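Side-chain contacts in B12-binding domain-containing protein (PDB 6WTE), which is a cobalamin-dependent radical SAM methyltransferase, TsrM, that carries a cobalamin and a [4Fe-4S] cluster and works by a non-radical mechanism: residues P339-G344 with P383-E388; G33-V38 with A57-M62; D531-T536 with E556-A561; V167-V170 with T175-A178; L284-V289 with D315-D320. All coordinates share one frame; numbering follows the deposited sequence.

Contact 1 of 5, residues P339-G344 with P383-E388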
# COMPACT_ATOMS: atom_id res chain seq x y z
N PRO A 339 -17.38 -5.90 19.04
CA PRO A 339 -16.27 -6.67 19.61
C PRO A 339 -16.19 -8.09 19.08
O PRO A 339 -15.08 -8.62 18.92
CB PRO A 339 -16.56 -6.65 21.12
CG PRO A 339 -17.47 -5.49 21.33
CD PRO A 339 -18.29 -5.38 20.08
N GLU A 340 -17.32 -8.71 18.77
CA GLU A 340 -17.29 -10.07 18.25
C GLU A 340 -16.61 -10.13 16.89
O GLU A 340 -16.03 -11.16 16.53
CB GLU A 340 -18.70 -10.66 18.19
CG GLU A 340 -19.68 -9.88 17.32
CD GLU A 340 -20.47 -8.82 18.09
OE1 GLU A 340 -19.98 -8.29 19.11
OE2 GLU A 340 -21.61 -8.53 17.66
N LEU A 341 -16.65 -9.04 16.12
CA LEU A 341 -15.94 -8.98 14.85
C LEU A 341 -14.50 -8.53 15.02
O LEU A 341 -13.60 -9.08 14.36
CB LEU A 341 -16.67 -8.04 13.89
CG LEU A 341 -17.76 -8.73 13.05
CD1 LEU A 341 -18.93 -9.19 13.90
CD2 LEU A 341 -18.25 -7.83 11.96
N LEU A 342 -14.25 -7.55 15.89
CA LEU A 342 -12.89 -7.03 16.04
C LEU A 342 -11.99 -8.00 16.78
O LEU A 342 -10.77 -8.01 16.55
CB LEU A 342 -12.94 -5.68 16.76
CG LEU A 342 -13.58 -4.55 15.96
CD1 LEU A 342 -13.96 -3.42 16.90
CD2 LEU A 342 -12.64 -4.04 14.86
N SER A 343 -12.55 -8.81 17.67
CA SER A 343 -11.77 -9.84 18.35
C SER A 343 -11.13 -10.77 17.33
O SER A 343 -11.79 -11.24 16.40
CB SER A 343 -12.65 -10.63 19.31
OG SER A 343 -11.92 -11.68 19.92
N GLY A 344 -9.83 -11.04 17.51
CA GLY A 344 -9.08 -11.85 16.58
C GLY A 344 -8.77 -11.20 15.25
O GLY A 344 -8.05 -11.79 14.44
N PRO A 383 -14.98 -12.40 9.31
CA PRO A 383 -15.68 -13.51 9.98
C PRO A 383 -16.57 -12.99 11.11
O PRO A 383 -16.14 -12.18 11.94
CB PRO A 383 -14.54 -14.39 10.50
CG PRO A 383 -13.42 -14.14 9.52
CD PRO A 383 -13.53 -12.65 9.24
N GLY A 384 -17.82 -13.45 11.12
CA GLY A 384 -18.83 -13.02 12.06
C GLY A 384 -19.86 -12.06 11.49
O GLY A 384 -20.91 -11.86 12.11
N GLU A 385 -19.58 -11.47 10.33
CA GLU A 385 -20.45 -10.43 9.80
C GLU A 385 -21.81 -10.98 9.41
O GLU A 385 -21.91 -12.00 8.72
CB GLU A 385 -19.79 -9.75 8.60
CG GLU A 385 -20.46 -8.43 8.25
CD GLU A 385 -19.84 -7.25 8.98
OE1 GLU A 385 -18.71 -6.88 8.64
OE2 GLU A 385 -20.48 -6.70 9.90
N THR A 386 -22.86 -10.30 9.86
CA THR A 386 -24.24 -10.55 9.48
C THR A 386 -24.82 -9.22 9.03
O THR A 386 -24.22 -8.17 9.26
CB THR A 386 -25.06 -11.10 10.66
OG1 THR A 386 -25.12 -10.10 11.67
CG2 THR A 386 -24.43 -12.37 11.23
N PRO A 387 -26.00 -9.22 8.41
CA PRO A 387 -26.64 -7.94 8.10
C PRO A 387 -26.83 -7.05 9.32
O PRO A 387 -26.68 -5.83 9.20
CB PRO A 387 -27.98 -8.35 7.48
CG PRO A 387 -27.70 -9.69 6.87
CD PRO A 387 -26.72 -10.35 7.79
N GLU A 388 -27.10 -7.62 10.49
CA GLU A 388 -27.32 -6.79 11.67
C GLU A 388 -26.01 -6.20 12.19
O GLU A 388 -26.02 -5.08 12.72
CB GLU A 388 -28.04 -7.57 12.77
CG GLU A 388 -27.20 -8.56 13.56
CD GLU A 388 -26.69 -8.00 14.88
OE1 GLU A 388 -26.23 -8.79 15.73
OE2 GLU A 388 -26.77 -6.76 15.07
O HOH W 1 -13.62 -11.07 12.36

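Contact 2 of 5, residues G33-V38 with A57-M62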
# COMPACT_ATOMS: atom_id res chain seq x y z
N GLY A 33 27.99 5.25 -4.39
CA GLY A 33 28.85 5.43 -5.54
C GLY A 33 28.32 4.92 -6.86
O GLY A 33 29.09 4.86 -7.83
N PHE A 34 27.04 4.56 -6.94
CA PHE A 34 26.47 4.09 -8.19
C PHE A 34 25.79 5.24 -8.93
O PHE A 34 25.35 6.22 -8.33
CB PHE A 34 25.47 2.97 -7.94
CG PHE A 34 26.10 1.73 -7.39
CD1 PHE A 34 26.72 0.82 -8.23
CD2 PHE A 34 26.11 1.49 -6.02
CE1 PHE A 34 27.33 -0.31 -7.72
CE2 PHE A 34 26.71 0.37 -5.51
CZ PHE A 34 27.32 -0.54 -6.36
N GLU A 35 25.73 5.09 -10.25
CA GLU A 35 24.93 5.98 -11.08
C GLU A 35 23.55 5.35 -11.24
O GLU A 35 23.44 4.16 -11.52
CB GLU A 35 25.60 6.18 -12.44
CG GLU A 35 24.86 7.13 -13.37
CD GLU A 35 25.51 7.23 -14.73
OE1 GLU A 35 26.40 6.42 -15.03
OE2 GLU A 35 25.11 8.12 -15.52
N VAL A 36 22.51 6.15 -11.03
CA VAL A 36 21.14 5.65 -11.05
C VAL A 36 20.34 6.43 -12.09
O VAL A 36 20.36 7.66 -12.10
CB VAL A 36 20.46 5.76 -9.68
CG1 VAL A 36 19.09 5.13 -9.74
CG2 VAL A 36 21.32 5.11 -8.61
N GLU A 37 19.62 5.70 -12.94
CA GLU A 37 18.65 6.29 -13.84
C GLU A 37 17.29 5.64 -13.62
O GLU A 37 17.21 4.43 -13.41
CB GLU A 37 19.10 6.15 -15.29
CG GLU A 37 20.36 6.96 -15.56
CD GLU A 37 20.81 6.92 -17.01
OE1 GLU A 37 20.61 5.89 -17.68
OE2 GLU A 37 21.36 7.93 -17.47
N VAL A 38 16.25 6.46 -13.63
CA VAL A 38 14.87 6.02 -13.42
C VAL A 38 14.13 6.13 -14.74
O VAL A 38 14.21 7.15 -15.43
CB VAL A 38 14.16 6.86 -12.34
CG1 VAL A 38 12.68 6.46 -12.23
CG2 VAL A 38 14.87 6.72 -11.00
N ALA A 57 18.68 1.15 -26.16
CA ALA A 57 19.58 1.34 -27.29
C ALA A 57 20.74 2.26 -26.93
O ALA A 57 21.84 2.11 -27.47
CB ALA A 57 18.80 1.89 -28.48
N GLU A 58 20.51 3.20 -26.01
CA GLU A 58 21.49 4.20 -25.62
C GLU A 58 22.24 3.84 -24.34
O GLU A 58 23.37 4.30 -24.16
CB GLU A 58 20.79 5.55 -25.42
CG GLU A 58 19.82 5.90 -26.55
CD GLU A 58 18.72 6.85 -26.11
OE1 GLU A 58 18.75 7.29 -24.94
OE2 GLU A 58 17.82 7.15 -26.92
N ARG A 59 21.65 3.03 -23.46
CA ARG A 59 22.21 2.77 -22.14
C ARG A 59 22.26 1.27 -21.89
O ARG A 59 21.39 0.52 -22.32
CB ARG A 59 21.39 3.45 -21.03
CG ARG A 59 21.30 4.96 -21.18
CD ARG A 59 22.66 5.60 -21.01
NE ARG A 59 22.90 6.05 -19.64
CZ ARG A 59 24.09 6.43 -19.18
NH1 ARG A 59 25.15 6.41 -19.98
NH2 ARG A 59 24.22 6.83 -17.93
N SER A 60 23.29 0.86 -21.16
CA SER A 60 23.50 -0.55 -20.81
C SER A 60 23.73 -0.65 -19.31
O SER A 60 24.86 -0.83 -18.85
CB SER A 60 24.68 -1.15 -21.60
OG SER A 60 24.46 -1.05 -22.99
N PRO A 61 22.66 -0.54 -18.52
CA PRO A 61 22.82 -0.71 -17.07
C PRO A 61 23.26 -2.13 -16.75
O PRO A 61 22.95 -3.07 -17.47
CB PRO A 61 21.41 -0.42 -16.53
CG PRO A 61 20.50 -0.75 -17.67
CD PRO A 61 21.26 -0.34 -18.91
N MET A 62 24.00 -2.27 -15.65
CA MET A 62 24.44 -3.60 -15.24
C MET A 62 23.46 -4.28 -14.30
O MET A 62 23.64 -5.46 -13.99
CB MET A 62 25.83 -3.54 -14.60
CG MET A 62 25.99 -2.51 -13.50
SD MET A 62 25.52 -3.16 -11.88
CE MET A 62 25.66 -1.68 -10.88

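Contact 3 of 5, residues D531-T536 with E556-A561. With EDO (1,2-ethanediol), chain O.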
# COMPACT_ATOMS: atom_id res chain seq x y z
N ASP A 531 -13.15 9.49 -18.47
CA ASP A 531 -12.49 10.24 -17.41
C ASP A 531 -13.47 10.58 -16.29
O ASP A 531 -14.68 10.70 -16.51
CB ASP A 531 -11.88 11.52 -17.97
CG ASP A 531 -10.68 11.26 -18.86
OD1 ASP A 531 -10.21 10.10 -18.88
OD2 ASP A 531 -10.22 12.20 -19.53
N ASN A 532 -12.93 10.73 -15.09
CA ASN A 532 -13.70 11.13 -13.93
C ASN A 532 -13.85 12.65 -13.93
O ASN A 532 -12.87 13.38 -13.74
CB ASN A 532 -13.00 10.65 -12.65
CG ASN A 532 -13.86 10.81 -11.41
OD1 ASN A 532 -14.41 11.88 -11.16
ND2 ASN A 532 -13.97 9.75 -10.62
N PRO A 533 -15.07 13.17 -14.15
CA PRO A 533 -15.24 14.63 -14.20
C PRO A 533 -14.88 15.33 -12.90
O PRO A 533 -14.49 16.51 -12.92
CB PRO A 533 -16.72 14.80 -14.55
CG PRO A 533 -17.36 13.54 -14.07
CD PRO A 533 -16.35 12.46 -14.31
N PHE A 534 -15.01 14.64 -11.77
CA PHE A 534 -14.59 15.22 -10.50
C PHE A 534 -13.08 15.36 -10.44
O PHE A 534 -12.56 16.40 -10.03
CB PHE A 534 -15.11 14.37 -9.34
CG PHE A 534 -14.71 14.88 -7.99
CD1 PHE A 534 -14.82 16.22 -7.67
CD2 PHE A 534 -14.24 14.01 -7.02
CE1 PHE A 534 -14.45 16.69 -6.43
CE2 PHE A 534 -13.87 14.47 -5.77
CZ PHE A 534 -13.98 15.82 -5.48
N LEU A 535 -12.35 14.33 -10.88
CA LEU A 535 -10.89 14.41 -10.90
C LEU A 535 -10.42 15.52 -11.84
O LEU A 535 -9.53 16.31 -11.48
CB LEU A 535 -10.30 13.07 -11.31
CG LEU A 535 -10.37 11.99 -10.23
CD1 LEU A 535 -9.82 10.67 -10.73
CD2 LEU A 535 -9.60 12.46 -9.01
N THR A 536 -11.02 15.61 -13.03
CA THR A 536 -10.63 16.65 -13.97
C THR A 536 -10.95 18.04 -13.43
O THR A 536 -10.20 18.99 -13.68
CB THR A 536 -11.31 16.43 -15.32
OG1 THR A 536 -12.73 16.58 -15.16
CG2 THR A 536 -11.02 15.03 -15.83
N GLU A 556 -20.42 20.83 -6.29
CA GLU A 556 -20.09 22.24 -6.43
C GLU A 556 -18.77 22.43 -7.17
O GLU A 556 -18.64 23.34 -8.00
CB GLU A 556 -20.03 22.91 -5.06
CG GLU A 556 -19.33 24.28 -5.05
CD GLU A 556 -20.01 25.32 -5.92
OE1 GLU A 556 -21.21 25.15 -6.24
OE2 GLU A 556 -19.36 26.34 -6.26
N ILE A 557 -17.79 21.58 -6.89
CA ILE A 557 -16.50 21.72 -7.55
C ILE A 557 -16.64 21.46 -9.04
O ILE A 557 -16.03 22.15 -9.87
CB ILE A 557 -15.47 20.80 -6.87
CG1 ILE A 557 -15.14 21.38 -5.50
CG2 ILE A 557 -14.22 20.65 -7.73
CD1 ILE A 557 -14.39 20.45 -4.59
N MET A 558 -17.49 20.50 -9.42
CA MET A 558 -17.75 20.28 -10.84
C MET A 558 -18.52 21.44 -11.45
O MET A 558 -18.23 21.86 -12.58
CB MET A 558 -18.48 18.95 -11.03
CG MET A 558 -17.56 17.75 -10.80
SD MET A 558 -18.31 16.12 -11.02
CE MET A 558 -19.56 16.11 -9.74
N ARG A 559 -19.47 22.02 -10.72
CA ARG A 559 -20.17 23.19 -11.23
C ARG A 559 -19.19 24.35 -11.44
O ARG A 559 -19.24 25.03 -12.46
CB ARG A 559 -21.29 23.61 -10.29
CG ARG A 559 -22.13 24.78 -10.82
CD ARG A 559 -22.81 25.55 -9.69
NE ARG A 559 -21.81 26.24 -8.88
CZ ARG A 559 -21.31 27.43 -9.20
NH1 ARG A 559 -21.74 28.06 -10.29
NH2 ARG A 559 -20.40 28.00 -8.43
N LYS A 560 -18.31 24.57 -10.47
CA LYS A 560 -17.39 25.70 -10.56
C LYS A 560 -16.38 25.49 -11.68
O LYS A 560 -15.96 26.46 -12.31
CB LYS A 560 -16.67 25.93 -9.23
CG LYS A 560 -16.04 27.31 -9.12
CD LYS A 560 -15.86 27.76 -7.68
CE LYS A 560 -14.56 27.24 -7.10
NZ LYS A 560 -14.46 27.52 -5.64
N ALA A 561 -15.99 24.24 -11.94
CA ALA A 561 -15.09 23.96 -13.05
C ALA A 561 -15.77 24.24 -14.39
O ALA A 561 -15.13 24.76 -15.32
CB ALA A 561 -14.61 22.52 -12.99
C1 EDO O . -16.60 10.84 -9.02
O1 EDO O . -15.61 10.16 -8.24
C2 EDO O . -17.69 11.38 -8.11
O2 EDO O . -18.60 12.21 -8.84

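Contact 4 of 5, residues V167-V170 with T175-A178. With EDO (1,2-ethanediol), chain I.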
# COMPACT_ATOMS: atom_id res chain seq x y z
N VAL A 167 21.10 -10.75 10.37
CA VAL A 167 20.55 -10.33 11.65
C VAL A 167 19.37 -11.24 11.98
O VAL A 167 18.33 -11.18 11.32
CB VAL A 167 20.12 -8.86 11.63
CG1 VAL A 167 19.42 -8.49 12.93
CG2 VAL A 167 21.32 -7.96 11.39
N LEU A 168 19.52 -12.07 13.00
CA LEU A 168 18.49 -13.00 13.43
C LEU A 168 17.92 -12.56 14.77
O LEU A 168 18.62 -11.94 15.58
CB LEU A 168 19.05 -14.42 13.54
CG LEU A 168 19.65 -15.02 12.27
CD1 LEU A 168 20.27 -16.38 12.55
CD2 LEU A 168 18.60 -15.12 11.17
N THR A 169 16.65 -12.87 15.00
CA THR A 169 16.08 -12.64 16.31
C THR A 169 16.63 -13.65 17.31
O THR A 169 17.14 -14.71 16.95
CB THR A 169 14.55 -12.72 16.27
OG1 THR A 169 14.16 -14.02 15.81
CG2 THR A 169 13.97 -11.65 15.35
N VAL A 170 16.54 -13.30 18.59
CA VAL A 170 17.10 -14.09 19.67
C VAL A 170 16.00 -14.41 20.67
O VAL A 170 15.27 -13.51 21.10
CB VAL A 170 18.27 -13.37 20.36
CG1 VAL A 170 18.88 -14.25 21.43
CG2 VAL A 170 19.32 -12.96 19.34
N THR A 175 19.85 -17.80 18.80
CA THR A 175 19.33 -17.21 17.58
C THR A 175 18.25 -18.10 16.97
O THR A 175 18.31 -19.33 17.07
CB THR A 175 20.45 -16.99 16.57
OG1 THR A 175 21.06 -18.24 16.23
CG2 THR A 175 21.51 -16.06 17.13
N GLN A 176 17.27 -17.46 16.34
CA GLN A 176 16.19 -18.18 15.67
C GLN A 176 16.50 -18.26 14.19
O GLN A 176 16.64 -17.21 13.54
CB GLN A 176 14.86 -17.48 15.91
CG GLN A 176 14.52 -17.27 17.37
CD GLN A 176 14.40 -18.58 18.14
OE1 GLN A 176 15.13 -18.82 19.10
NE2 GLN A 176 13.48 -19.43 17.71
N PRO A 177 16.61 -19.46 13.61
CA PRO A 177 16.91 -19.57 12.18
C PRO A 177 15.83 -18.91 11.34
O PRO A 177 14.66 -18.82 11.74
CB PRO A 177 16.96 -21.08 11.93
CG PRO A 177 17.20 -21.69 13.28
CD PRO A 177 16.51 -20.78 14.26
N ALA A 178 16.22 -18.44 10.16
CA ALA A 178 15.27 -17.78 9.28
C ALA A 178 14.31 -18.78 8.66
O ALA A 178 14.65 -19.93 8.38
CB ALA A 178 16.01 -17.02 8.17
C1 EDO I . 14.90 -14.86 11.86
O1 EDO I . 15.61 -14.72 13.09
C2 EDO I . 14.95 -13.55 11.09
O2 EDO I . 14.28 -12.52 11.84

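Contact 5 of 5, residues L284-V289 with D315-D320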
# COMPACT_ATOMS: atom_id res chain seq x y z
N LEU A 284 8.44 13.95 16.04
CA LEU A 284 8.47 14.48 14.68
C LEU A 284 7.65 15.76 14.57
O LEU A 284 8.10 16.75 13.99
CB LEU A 284 7.96 13.43 13.71
CG LEU A 284 8.09 13.87 12.25
CD1 LEU A 284 9.55 13.83 11.85
CD2 LEU A 284 7.24 12.98 11.35
N LEU A 285 6.42 15.73 15.10
CA LEU A 285 5.56 16.91 15.02
C LEU A 285 6.17 18.08 15.78
O LEU A 285 6.15 19.22 15.30
CB LEU A 285 4.17 16.57 15.56
CG LEU A 285 3.44 15.50 14.75
CD1 LEU A 285 2.17 15.05 15.47
CD2 LEU A 285 3.12 16.00 13.35
N ARG A 286 6.75 17.80 16.95
CA ARG A 286 7.42 18.85 17.71
C ARG A 286 8.53 19.51 16.90
O ARG A 286 8.70 20.73 16.94
CB ARG A 286 7.98 18.28 19.02
CG ARG A 286 6.92 17.88 20.05
CD ARG A 286 7.55 17.45 21.36
NE ARG A 286 6.55 16.97 22.31
CZ ARG A 286 6.36 15.69 22.61
NH1 ARG A 286 7.12 14.75 22.05
NH2 ARG A 286 5.42 15.34 23.47
N GLU A 287 9.32 18.71 16.17
CA GLU A 287 10.38 19.29 15.35
C GLU A 287 9.82 20.11 14.20
O GLU A 287 10.36 21.17 13.87
CB GLU A 287 11.31 18.18 14.84
CG GLU A 287 12.40 18.67 13.89
CD GLU A 287 13.36 19.64 14.55
OE1 GLU A 287 13.38 19.76 15.79
OE2 GLU A 287 14.12 20.30 13.80
N ILE A 288 8.73 19.64 13.58
CA ILE A 288 8.10 20.42 12.51
C ILE A 288 7.64 21.76 13.05
O ILE A 288 7.86 22.81 12.43
CB ILE A 288 6.93 19.63 11.90
CG1 ILE A 288 7.42 18.37 11.19
CG2 ILE A 288 6.16 20.52 10.93
CD1 ILE A 288 6.29 17.49 10.72
N VAL A 289 6.98 21.75 14.21
CA VAL A 289 6.50 22.98 14.81
C VAL A 289 7.66 23.90 15.16
O VAL A 289 7.59 25.12 14.94
CB VAL A 289 5.64 22.65 16.05
CG1 VAL A 289 5.34 23.92 16.84
CG2 VAL A 289 4.37 21.95 15.64
N ASP A 315 -4.51 11.13 21.53
CA ASP A 315 -4.91 11.91 22.69
C ASP A 315 -4.85 13.41 22.39
O ASP A 315 -4.52 13.84 21.28
CB ASP A 315 -4.07 11.54 23.92
CG ASP A 315 -2.58 11.80 23.75
OD1 ASP A 315 -2.17 12.56 22.85
OD2 ASP A 315 -1.80 11.23 24.55
N GLU A 316 -5.19 14.20 23.40
CA GLU A 316 -5.29 15.65 23.22
C GLU A 316 -3.94 16.25 22.82
O GLU A 316 -3.88 17.11 21.93
CB GLU A 316 -5.82 16.30 24.49
CG GLU A 316 -6.06 17.79 24.37
CD GLU A 316 -6.68 18.38 25.62
OE1 GLU A 316 -6.87 17.61 26.60
OE2 GLU A 316 -6.98 19.59 25.63
N GLU A 317 -2.86 15.81 23.46
CA GLU A 317 -1.54 16.32 23.11
C GLU A 317 -1.20 16.01 21.65
O GLU A 317 -0.64 16.85 20.95
CB GLU A 317 -0.47 15.74 24.03
CG GLU A 317 0.94 16.24 23.71
CD GLU A 317 2.03 15.48 24.44
OE1 GLU A 317 1.90 14.25 24.62
OE2 GLU A 317 3.03 16.13 24.83
N PHE A 318 -1.54 14.80 21.20
CA PHE A 318 -1.29 14.45 19.80
C PHE A 318 -2.07 15.36 18.87
O PHE A 318 -1.53 15.85 17.87
CB PHE A 318 -1.65 12.98 19.56
CG PHE A 318 -1.19 12.45 18.22
CD1 PHE A 318 0.14 12.54 17.84
CD2 PHE A 318 -2.09 11.83 17.36
CE1 PHE A 318 0.56 12.04 16.61
CE2 PHE A 318 -1.67 11.31 16.14
CZ PHE A 318 -0.34 11.43 15.77
N ALA A 319 -3.34 15.62 19.20
CA ALA A 319 -4.16 16.46 18.33
C ALA A 319 -3.66 17.89 18.31
O ALA A 319 -3.66 18.53 17.25
CB ALA A 319 -5.63 16.40 18.77
N ASP A 320 -3.22 18.42 19.46
CA ASP A 320 -2.64 19.76 19.49
C ASP A 320 -1.37 19.82 18.65
O ASP A 320 -1.12 20.82 17.96
CB ASP A 320 -2.34 20.19 20.93
CG ASP A 320 -3.59 20.49 21.72
OD1 ASP A 320 -4.64 20.78 21.12
OD2 ASP A 320 -3.51 20.46 22.96
O HOH W 2 4.73 13.10 25.06

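Contact 1 of 5, residues P339-G344 with P383-E388
At chi1 -165° CG of E385 lies opposite the backbone N, and a bend at chi2 (90°) turns the carboxylate against L341. L341 sends its two methyls to different partners. CD2 meets the acid, 3.2 Å from E385 OE2, a tight approach. CD1 rests on the backbone, 3.8 Å from G384 O. The L341 and E385 side chains cross at about a right angle. The buried carboxylate has polar partners elsewhere: OE2 bonds to T389 OG1 and H336 NE2, and OE1 to G381 N. Both segments belong to the radical SAM core. They follow strands 327-335 and 373-380, which are parallel neighbours in its barrel-like sheet, and the second leads into helix 387-398 with T386 as its N-cap. G384 has positive phi, and a CB there would fall about 3.3 Å from L341 CD1. One water joins the backbones, donating to L341 O at 2.8 Å and to P383 O at 2.8 Å. Farther out, E340 OE2 and E388 OE1 stand 5.0 Å apart, and R338 forms a salt bridge with each glutamate.

Contact 2 of 5, residues G33-V38 with A57-M62
R59 reaches across to E35 and E37. Its CB already points toward the strand residues. CG lies beside the backbone N and passes 3.7 Å from E37 OE1. CD stays near the same oxygen. The chain bends at chi2 and chi3, and NE then donates to E37 OE1 at 3.0 Å in a nearly straight bond (174°). This oxygen lies in the guanidinium plane and is met on its syn side; it is also bonded to Y55 OH. NH2 at the tip serves two acids through weak, bent bonds, to E35 OE2 at 2.9 Å and E37 OE2 at 3.1 Å. The E37 carboxylate is turned 54° from the guanidinium, so the pair is not coplanar. This is the B12-binding domain: strand 35-40 is an outermost strand of its sheet, and helix 48-58 makes the beta-alpha-beta crossover to strand 63-67, with strand 4-9 between the two. A leucine in place of R59 would probably leave the E35 and E37 carboxylates close together without their shared positive partner. Beside the salt bridges, the CE methyl of M62 sits 3.8 Å from F34 CD1. F34 also has a cation-pi contact with R3, and F34 and M62 both touch helix 130-141.

Contact 3 of 5, residues D531-T536 with E556-A561
M558 lays its thioether against P533 and F534, where the first turn of helix 533-540 packs on helix 554-566 near the C-terminus. The first turn is capped by N532, its N-cap residue. In M558, chi1 at -73° and an extended chi2 carry SD to 3.7 Å from F534 N, and 4.1 Å from P533 CB. The bend at chi3 turns only the CE methyl aside. CG of M558 comes to the edge of the F534 ring and also lies near P533 O. With chi1 at 179°, the F534 ring extends so that its CE1 edge meets I557. Its CE1 lies 4.2 Å from I557 CG2, again near the ring plane, and I557 CD1 approaches the same carbon. The cap rests on the N532 amide. OD1 accepts a weak, bent bond from F534 N and another from L535 N at 3.2 Å, whose donor sits well above the carbonyl plane. ND2 of N532 donates to D526 OD2 and to O1 of an ethanediol, probably from the crystallisation liquor, at 2.9 Å. A valine at N532 would probably leave the F534 and L535 amides without their cap acceptor and D526 without this donor. On the second helix, E556 and R559 are joined side-on, one turn apart. R559 NE meets E556 OE1, and R559 NH2 reaches the syn lone pair of E556 OE2 at 2.9 Å, nearly straight at 168°.

Contact 4 of 5, residues V167-V170 with T175-A178
T169 and Q176 form the close part of this contact. T169 O accepts from Q176 N at 2.8 Å, with the N-H pointing well at the oxygen (159°). The same oxygen lies 3.4 Å from T175 CA in a CA-H...O contact. The T169 and Q176 side chains cross at about a right angle, with T169 OG1 3.5 Å from Q176 CB. L168 adds the apolar side. Its CB points toward the other segment and lies 3.7 Å from Q176 O, CD1 approaches T175 CB, and CD2 comes only to 4.4 Å from A178 CB. Packing is looser toward V170 and T175, both exposed, where the two CG2 methyls just come within contact distance. An ethanediol, probably from the crystallisation liquor, bridges the two backbones at the other end. Its O1 accepts from T169 N at 2.9 Å and from T169 OG1, and donates to Q176 O at 2.7 Å. The whole contact is at the surface, away from the cobalamin and cluster sites. V170 and T175 make an antiparallel non-hydrogen-bonded pair, and the short strands 170-171 and 174-175 close a small beta-hairpin, with T169 and Q176 continuing the two arms beyond the strands.

Contact 5 of 5, residues L284-V289 with D315-D320
L285 and F318 meet where helix 278-294 packs beside helix 316-325, two successive helices of the beta/alpha barrel of the radical SAM core, separated in the chain by strand 304-309. The apolar contact is small. L285 CD1 lies 3.6 Å from F318 CE1, and the two side chains cross at about a right angle. F318 also takes an edge-to-face contact with F314, and L285 continues onto L322 and A325. The charged contact lies on the exposed side. R286 is extended from CG to NE, and its NH2 donates to E317 OE2 at 2.9 Å, bent to 136°. The glutamate oxygen lies in the guanidinium plane, but the nitrogen comes from above the carboxylate, and the two planes are 68° apart. A water at the guanidinium edge accepts from R286 NH2 at 2.8 Å and donates to E317 OE1. That oxygen has a salt bridge to K282, which also pairs with D315 OD2, so one lysine holds both acids. The last bond is a cap. D315 is the N-cap of helix 316-325, and its OD1 accepts from F318 N at 2.9 Å, met nearly along the C-O axis.

Along the chain the contacts run in the order 2, 4, 5, 1, 3, each closing before the next opens. Contact 2 belongs to the B12-binding domain, at the edge of its sheet. Contacts 5 and 1 both lie in the radical SAM core, on elements that flank its parallel strands, yet their centres are 34 Å apart. Contact 4 is a surface hairpin after strand 159-162 and before helix 209-214, and contact 3 pairs helices near the C-terminus. Contacts 3 and 4 are the farthest apart, with centres 54 Å from each other on opposite sides of the chain's centre. No two contacts touch. Each contact joins its own part of a chain that binds cobalamin and the cluster.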